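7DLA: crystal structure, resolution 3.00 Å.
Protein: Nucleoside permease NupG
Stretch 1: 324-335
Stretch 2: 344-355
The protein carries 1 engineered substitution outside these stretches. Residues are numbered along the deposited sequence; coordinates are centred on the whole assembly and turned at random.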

ATOM      1  N   PHE A 324       3.261 -12.164  -2.731  1.00 64.10           N
ATOM      2  CA  PHE A 324       4.157 -13.028  -3.475  1.00 64.76           C
ATOM      3  C   PHE A 324       4.876 -12.257  -4.568  1.00 66.25           C
ATOM      4  O   PHE A 324       6.100 -12.352  -4.702  1.00 67.89           O
ATOM      5  CB  PHE A 324       3.399 -14.222  -4.056  1.00 63.82           C
ATOM      6  CG  PHE A 324       3.082 -15.272  -3.048  1.00 63.83           C
ATOM      7  CD1 PHE A 324       2.911 -14.939  -1.712  1.00 63.93           C
ATOM      8  CD2 PHE A 324       3.054 -16.611  -3.406  1.00 63.23           C
ATOM      9  CE1 PHE A 324       2.666 -15.910  -0.750  1.00 63.45           C
ATOM     10  CE2 PHE A 324       2.804 -17.593  -2.451  1.00 63.50           C
ATOM     11  CZ  PHE A 324       2.604 -17.234  -1.120  1.00 63.82           C
ATOM     12  N   PHE A 325       4.145 -11.476  -5.362  1.00 66.03           N
ATOM     13  CA  PHE A 325       4.820 -10.842  -6.486  1.00 67.06           C
ATOM     14  C   PHE A 325       5.917  -9.912  -5.998  1.00 68.17           C
ATOM     15  O   PHE A 325       7.001  -9.866  -6.576  1.00 68.04           O
ATOM     16  CB  PHE A 325       3.859 -10.059  -7.382  1.00 67.43           C
ATOM     17  CG  PHE A 325       4.521  -9.550  -8.658  1.00 70.67           C
ATOM     18  CD1 PHE A 325       4.782 -10.419  -9.723  1.00 68.57           C
ATOM     19  CD2 PHE A 325       4.978  -8.241  -8.755  1.00 72.36           C
ATOM     20  CE1 PHE A 325       5.419  -9.967 -10.878  1.00 66.68           C
ATOM     21  CE2 PHE A 325       5.614  -7.790  -9.915  1.00 67.23           C
ATOM     22  CZ  PHE A 325       5.832  -8.652 -10.972  1.00 66.57           C
ATOM     23  N   ASN A 326       5.666  -9.161  -4.932  1.00 69.37           N
ATOM     24  CA  ASN A 326       6.664  -8.168  -4.564  1.00 69.39           C
ATOM     25  C   ASN A 326       7.902  -8.825  -3.988  1.00 70.12           C
ATOM     26  O   ASN A 326       9.029  -8.468  -4.369  1.00 70.46           O
ATOM     27  CB  ASN A 326       6.072  -7.138  -3.612  1.00 69.28           C
ATOM     28  CG  ASN A 326       5.640  -5.890  -4.350  1.00 72.25           C
ATOM     29  OD1 ASN A 326       4.836  -5.975  -5.281  1.00 74.82           O
ATOM     30  ND2 ASN A 326       6.219  -4.736  -3.999  1.00 71.75           N
ATOM     31  N   ILE A 327       7.720  -9.832  -3.126  1.00 69.79           N
ATOM     32  CA  ILE A 327       8.893 -10.484  -2.546  1.00 70.24           C
ATOM     33  C   ILE A 327       9.692 -11.201  -3.641  1.00 70.64           C
ATOM     34  O   ILE A 327      10.885 -10.917  -3.841  1.00 71.17           O
ATOM     35  CB  ILE A 327       8.494 -11.435  -1.397  1.00 73.36           C
ATOM     36  CG1 ILE A 327       7.632 -10.732  -0.338  1.00 69.52           C
ATOM     37  CG2 ILE A 327       9.738 -11.941  -0.670  1.00 70.53           C
ATOM     38  CD1 ILE A 327       8.339  -9.641   0.421  1.00 70.32           C
ATOM     39  N   SER A 328       9.039 -12.104  -4.404  1.00 70.00           N
ATOM     40  CA  SER A 328       9.760 -12.847  -5.446  1.00 69.61           C
ATOM     41  C   SER A 328      10.294 -11.926  -6.528  1.00 70.47           C
ATOM     42  O   SER A 328      11.349 -12.201  -7.094  1.00 72.12           O
ATOM     43  CB  SER A 328       8.894 -13.920  -6.121  1.00 67.13           C
ATOM     44  OG  SER A 328       7.544 -13.522  -6.319  1.00 66.77           O
ATOM     45  N   GLY A 329       9.581 -10.849  -6.852  1.00 69.91           N
ATOM     46  CA  GLY A 329      10.110  -9.880  -7.783  1.00 70.79           C
ATOM     47  C   GLY A 329      11.445  -9.318  -7.346  1.00 72.07           C
ATOM     48  O   GLY A 329      12.397  -9.321  -8.122  1.00 72.57           O
ATOM     49  N   SER A 330      11.539  -8.818  -6.105  1.00 72.63           N
ATOM     50  CA  SER A 330      12.805  -8.200  -5.713  1.00 74.25           C
ATOM     51  C   SER A 330      13.916  -9.251  -5.597  1.00 75.61           C
ATOM     52  O   SER A 330      15.081  -8.968  -5.925  1.00 76.84           O
ATOM     53  CB  SER A 330      12.644  -7.393  -4.419  1.00 75.39           C
ATOM     54  OG  SER A 330      12.411  -8.235  -3.309  1.00 77.43           O
ATOM     55  N   VAL A 331      13.572 -10.485  -5.195  1.00 74.58           N
ATOM     56  CA  VAL A 331      14.575 -11.559  -5.192  1.00 74.91           C
ATOM     57  C   VAL A 331      15.073 -11.845  -6.611  1.00 78.20           C
ATOM     58  O   VAL A 331      16.281 -12.003  -6.841  1.00 82.10           O
ATOM     59  CB  VAL A 331      14.022 -12.838  -4.531  1.00 73.27           C
ATOM     60  CG1 VAL A 331      15.064 -13.958  -4.581  1.00 72.48           C
ATOM     61  CG2 VAL A 331      13.644 -12.584  -3.098  1.00 73.44           C
ATOM     62  N   PHE A 332      14.140 -11.960  -7.569  1.00 76.08           N
ATOM     63  CA  PHE A 332      14.470 -12.144  -8.980  1.00 74.17           C
ATOM     64  C   PHE A 332      15.408 -11.050  -9.473  1.00 75.94           C
ATOM     65  O   PHE A 332      16.467 -11.336 -10.037  1.00 76.96           O
ATOM     66  CB  PHE A 332      13.175 -12.160  -9.802  1.00 72.07           C
ATOM     67  CG  PHE A 332      13.383 -12.320 -11.286  1.00 72.80           C
ATOM     68  CD1 PHE A 332      13.640 -13.576 -11.836  1.00 72.00           C
ATOM     69  CD2 PHE A 332      13.331 -11.222 -12.136  1.00 72.10           C
ATOM     70  CE1 PHE A 332      13.852 -13.730 -13.193  1.00 71.09           C
ATOM     71  CE2 PHE A 332      13.538 -11.370 -13.498  1.00 71.05           C
ATOM     72  CZ  PHE A 332      13.800 -12.629 -14.022  1.00 71.15           C
ATOM     73  N   VAL A 333      15.040  -9.784  -9.265  1.00 76.06           N
ATOM     74  CA  VAL A 333      15.906  -8.699  -9.707  1.00 77.30           C
ATOM     75  C   VAL A 333      17.303  -8.860  -9.122  1.00 79.55           C
ATOM     76  O   VAL A 333      18.282  -8.833  -9.862  1.00 79.30           O
ATOM     77  CB  VAL A 333      15.306  -7.314  -9.397  1.00 76.75           C
ATOM     78  CG1 VAL A 333      15.963  -6.283 -10.283  1.00 77.48           C
ATOM     79  CG2 VAL A 333      13.820  -7.303  -9.702  1.00 73.09           C
ATOM     80  N   GLU A 334      17.422  -9.116  -7.807  1.00 84.70           N
ATOM     81  CA  GLU A 334      18.758  -9.256  -7.213  1.00 85.67           C
ATOM     82  C   GLU A 334      19.535 -10.403  -7.850  1.00 82.77           C
ATOM     83  O   GLU A 334      20.728 -10.267  -8.158  1.00 83.79           O
ATOM     84  CB  GLU A 334      18.647  -9.462  -5.701  1.00 85.48           C
ATOM     85  N   LYS A 335      18.868 -11.534  -8.061  1.00 80.48           N
ATOM     86  CA  LYS A 335      19.543 -12.700  -8.597  1.00 79.13           C
ATOM     87  C   LYS A 335      20.023 -12.440 -10.018  1.00 78.23           C
ATOM     88  O   LYS A 335      21.060 -12.964 -10.436  1.00 76.68           O
ATOM     89  CB  LYS A 335      18.599 -13.898  -8.544  1.00 77.66           C
ATOM     90  CG  LYS A 335      19.221 -15.195  -8.034  1.00 76.48           C
ATOM     91  CD  LYS A 335      19.033 -15.370  -6.514  1.00 76.31           C
ATOM     92  CE  LYS A 335      19.697 -16.670  -6.012  1.00 73.64           C
ATOM     93  NZ  LYS A 335      19.184 -17.263  -4.724  1.00 72.91           N
TER
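Stretch 2 (344-355) SAQGMFLMMTNG

How does stretch 2 run against stretch 1? Both stretches are helical throughout, and stretch 2 has a wider pi-type turn at 351-355. Their N-to-C directions make an angle of 144°, so the second helix runs roughly antiparallel to the first but noticeably tilted, and the axes come within 9.0 Å of each other. The register follows from this: Val333 lies across from Ala345 (CA of Val333 to CA of Ala345, 6.3 Å) and Ser330 across from Gln346 (CA of Ser330 to CA of Gln346, 5.7 Å), while the earlier residues Phe325 and Asn326 meet the later residues Thr353 and Asn354. Together the two surfaces bury 482 Å².

Which bump fills which hollow? The main knob is Phe349, whose CA-to-CB bond points toward stretch 1 and whose ring, with chi1 in t, settles among Asn326, Gly329, Ser330 and Val333. The floor of this hollow is open because Gly329 has no side chain: its CA lies 3.6 Å from CZ of Phe349, and a CB in the ideal position would come within 2.4 Å of that same CZ, a clash. Val333 covers one face of the ring, its CG2 lying 4.2 Å from the centroid of the Phe349 ring in a CH-pi contact, and C of Gly329 lies over a face as well. The backbone completes the socket, with O of Asn326 at the ring edge, 3.9 Å from CE2 of Phe349, and N of Ser330 3.5 Å from that same CE2.

What packs around this central knob? Toward the start of stretch 2, small meets branched: CB of Ala345 and CG1 of Val333 are only 3.3 Å apart, a tight fit in which both CA-to-CB bonds point toward the opposing helix. Thus Val333 touches Ala345 through CG1 and Phe349 through CG2. In the other direction along the contact, Phe325 starts out sideways but brings its ring end nearer; CE2 of Phe325 reaches CZ of Phe349 at 4.3 Å, while CG2 of Thr353 approaches the edge of the Phe325 ring, 4.3 Å from CE2 of Phe325. The methyl of Thr353 also lies 4.2 Å from the side chain of Asn326, measured from CG2 of Thr353 to OD1 of Asn326.

Where do polar groups join the packing? Gln346 leaves its helix sideways, but its end swings nearer, and NE2 of Gln346 donates a hydrogen bond to O of Ser330 at 3.3 Å. This carbonyl also accepts the helical bond from N of Glu334, so the amide reaches an acceptor already engaged in its own helix. The chain of Gln346 lies along Ser330 on the way, with CG of Gln346 3.8 Å from CB of Ser330. At the far end, Asn326 and Asn354 both bring their side-chain ends inward, and ND2 of Asn326 gives a weak hydrogen bond to OD1 of Asn354 at 3.5 Å.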

ATOM      1  N   SER A 344      20.391  -0.786  -6.523  1.00 96.89           N
ATOM      2  CA  SER A 344      19.699   0.125  -7.435  1.00 93.70           C
ATOM      3  C   SER A 344      18.620  -0.610  -8.214  1.00 88.06           C
ATOM      4  O   SER A 344      17.597  -0.018  -8.585  1.00 86.36           O
ATOM      5  CB  SER A 344      20.684   0.780  -8.402  1.00 87.28           C
ATOM      6  OG  SER A 344      21.238   1.986  -7.896  1.00 83.01           O
ATOM      7  N   ALA A 345      18.853  -1.896  -8.488  1.00 87.41           N
ATOM      8  CA  ALA A 345      17.823  -2.714  -9.113  1.00 85.53           C
ATOM      9  C   ALA A 345      16.520  -2.670  -8.317  1.00 82.05           C
ATOM     10  O   ALA A 345      15.494  -2.259  -8.850  1.00 78.88           O
ATOM     11  CB  ALA A 345      18.317  -4.142  -9.264  1.00 86.11           C
ATOM     12  N   GLN A 346      16.541  -3.082  -7.040  1.00 83.60           N
ATOM     13  CA  GLN A 346      15.311  -3.078  -6.246  1.00 82.19           C
ATOM     14  C   GLN A 346      14.827  -1.657  -5.977  1.00 79.25           C
ATOM     15  O   GLN A 346      13.627  -1.435  -5.783  1.00 75.78           O
ATOM     16  CB  GLN A 346      15.509  -3.814  -4.924  1.00 84.83           C
ATOM     17  CG  GLN A 346      15.703  -5.275  -5.061  1.00 84.42           C
ATOM     18  CD  GLN A 346      16.435  -5.844  -3.878  1.00 89.07           C
ATOM     19  OE1 GLN A 346      16.590  -5.176  -2.857  1.00114.92           O
ATOM     20  NE2 GLN A 346      16.928  -7.071  -4.018  1.00 86.68           N
ATOM     21  N   GLY A 347      15.738  -0.682  -5.950  1.00 80.71           N
ATOM     22  CA  GLY A 347      15.296   0.697  -5.964  1.00 79.13           C
ATOM     23  C   GLY A 347      14.343   0.953  -7.111  1.00 76.77           C
ATOM     24  O   GLY A 347      13.168   1.266  -6.909  1.00 75.74           O
ATOM     25  N   MET A 348      14.829   0.739  -8.329  1.00 78.38           N
ATOM     26  CA  MET A 348      14.056   0.960  -9.542  1.00 77.27           C
ATOM     27  C   MET A 348      12.878  -0.005  -9.655  1.00 74.84           C
ATOM     28  O   MET A 348      11.826   0.359 -10.172  1.00 73.91           O
ATOM     29  CB  MET A 348      15.011   0.808 -10.724  1.00 79.16           C
ATOM     30  CG  MET A 348      14.477   0.895 -12.144  1.00 79.28           C
ATOM     31  SD  MET A 348      14.370   2.530 -12.917  1.00 90.86           S
ATOM     32  CE  MET A 348      15.800   3.407 -12.292  1.00 83.93           C
ATOM     33  N   PHE A 349      13.040  -1.244  -9.189  1.00 74.56           N
ATOM     34  CA  PHE A 349      11.954  -2.216  -9.237  1.00 72.94           C
ATOM     35  C   PHE A 349      10.795  -1.766  -8.375  1.00 72.09           C
ATOM     36  O   PHE A 349       9.646  -1.743  -8.822  1.00 71.65           O
ATOM     37  CB  PHE A 349      12.441  -3.588  -8.779  1.00 72.90           C
ATOM     38  CG  PHE A 349      11.330  -4.568  -8.543  1.00 71.70           C
ATOM     39  CD1 PHE A 349      10.638  -5.129  -9.589  1.00 70.69           C
ATOM     40  CD2 PHE A 349      10.959  -4.916  -7.259  1.00 71.63           C
ATOM     41  CE1 PHE A 349       9.600  -6.040  -9.354  1.00 70.08           C
ATOM     42  CE2 PHE A 349       9.919  -5.822  -7.025  1.00 70.98           C
ATOM     43  CZ  PHE A 349       9.243  -6.383  -8.072  1.00 69.56           C
ATOM     44  N   LEU A 350      11.079  -1.391  -7.131  1.00 72.69           N
ATOM     45  CA  LEU A 350      10.023  -0.972  -6.225  1.00 71.33           C
ATOM     46  C   LEU A 350       9.432   0.370  -6.665  1.00 71.25           C
ATOM     47  O   LEU A 350       8.213   0.559  -6.642  1.00 70.30           O
ATOM     48  CB  LEU A 350      10.602  -0.949  -4.806  1.00 70.40           C
ATOM     49  CG  LEU A 350      10.156  -2.038  -3.808  1.00 69.07           C
ATOM     50  CD1 LEU A 350      10.510  -3.430  -4.292  1.00 70.65           C
ATOM     51  CD2 LEU A 350      10.828  -1.828  -2.452  1.00 68.41           C
ATOM     52  N   MET A 351      10.275   1.289  -7.137  1.00 72.20           N
ATOM     53  CA  MET A 351       9.778   2.555  -7.664  1.00 72.95           C
ATOM     54  C   MET A 351       8.814   2.336  -8.829  1.00 71.88           C
ATOM     55  O   MET A 351       7.692   2.859  -8.831  1.00 70.89           O
ATOM     56  CB  MET A 351      10.966   3.422  -8.085  1.00 75.19           C
ATOM     57  CG  MET A 351      10.607   4.765  -8.690  1.00 77.14           C
ATOM     58  SD  MET A 351      11.905   5.361  -9.789  1.00 98.60           S
ATOM     59  CE  MET A 351      11.504   7.108  -9.806  1.00 80.02           C
ATOM     60  N   MET A 352       9.244   1.566  -9.834  1.00 72.16           N
ATOM     61  CA  MET A 352       8.397   1.227 -10.971  1.00 71.52           C
ATOM     62  C   MET A 352       7.117   0.527 -10.524  1.00 70.29           C
ATOM     63  O   MET A 352       6.020   0.841 -11.011  1.00 69.00           O
ATOM     64  CB  MET A 352       9.197   0.340 -11.937  1.00 72.88           C
ATOM     65  CG  MET A 352       8.576   0.062 -13.318  1.00 74.21           C
ATOM     66  SD  MET A 352       9.146   1.159 -14.624  1.00 81.56           S
ATOM     67  CE  MET A 352      10.858   1.318 -14.126  1.00 75.72           C
ATOM     68  N   THR A 353       7.227  -0.397  -9.569  1.00 70.10           N
ATOM     69  CA  THR A 353       6.113  -1.277  -9.249  1.00 69.82           C
ATOM     70  C   THR A 353       5.068  -0.629  -8.345  1.00 71.90           C
ATOM     71  O   THR A 353       3.873  -0.923  -8.493  1.00 72.92           O
ATOM     72  CB  THR A 353       6.630  -2.544  -8.573  1.00 69.56           C
ATOM     73  OG1 THR A 353       7.826  -2.972  -9.223  1.00 69.91           O
ATOM     74  CG2 THR A 353       5.614  -3.659  -8.723  1.00 70.77           C
ATOM     75  N   ASN A 354       5.484   0.237  -7.405  1.00 70.47           N
ATOM     76  CA  ASN A 354       4.586   0.872  -6.446  1.00 69.58           C
ATOM     77  C   ASN A 354       4.411   2.365  -6.654  1.00 68.11           C
ATOM     78  O   ASN A 354       3.460   2.930  -6.115  1.00 68.77           O
ATOM     79  CB  ASN A 354       5.083   0.662  -5.010  1.00 70.44           C
ATOM     80  CG  ASN A 354       5.040  -0.776  -4.583  1.00 70.94           C
ATOM     81  OD1 ASN A 354       5.332  -1.673  -5.371  1.00 73.49           O
ATOM     82  ND2 ASN A 354       4.672  -1.016  -3.327  1.00 69.69           N
ATOM     83  N   GLY A 355       5.316   3.028  -7.364  1.00 68.13           N
ATOM     84  CA  GLY A 355       5.107   4.431  -7.661  1.00 67.38           C
ATOM     85  C   GLY A 355       4.367   4.583  -8.975  1.00 66.89           C
ATOM     86  O   GLY A 355       3.206   5.009  -9.013  1.00 65.87           O
TER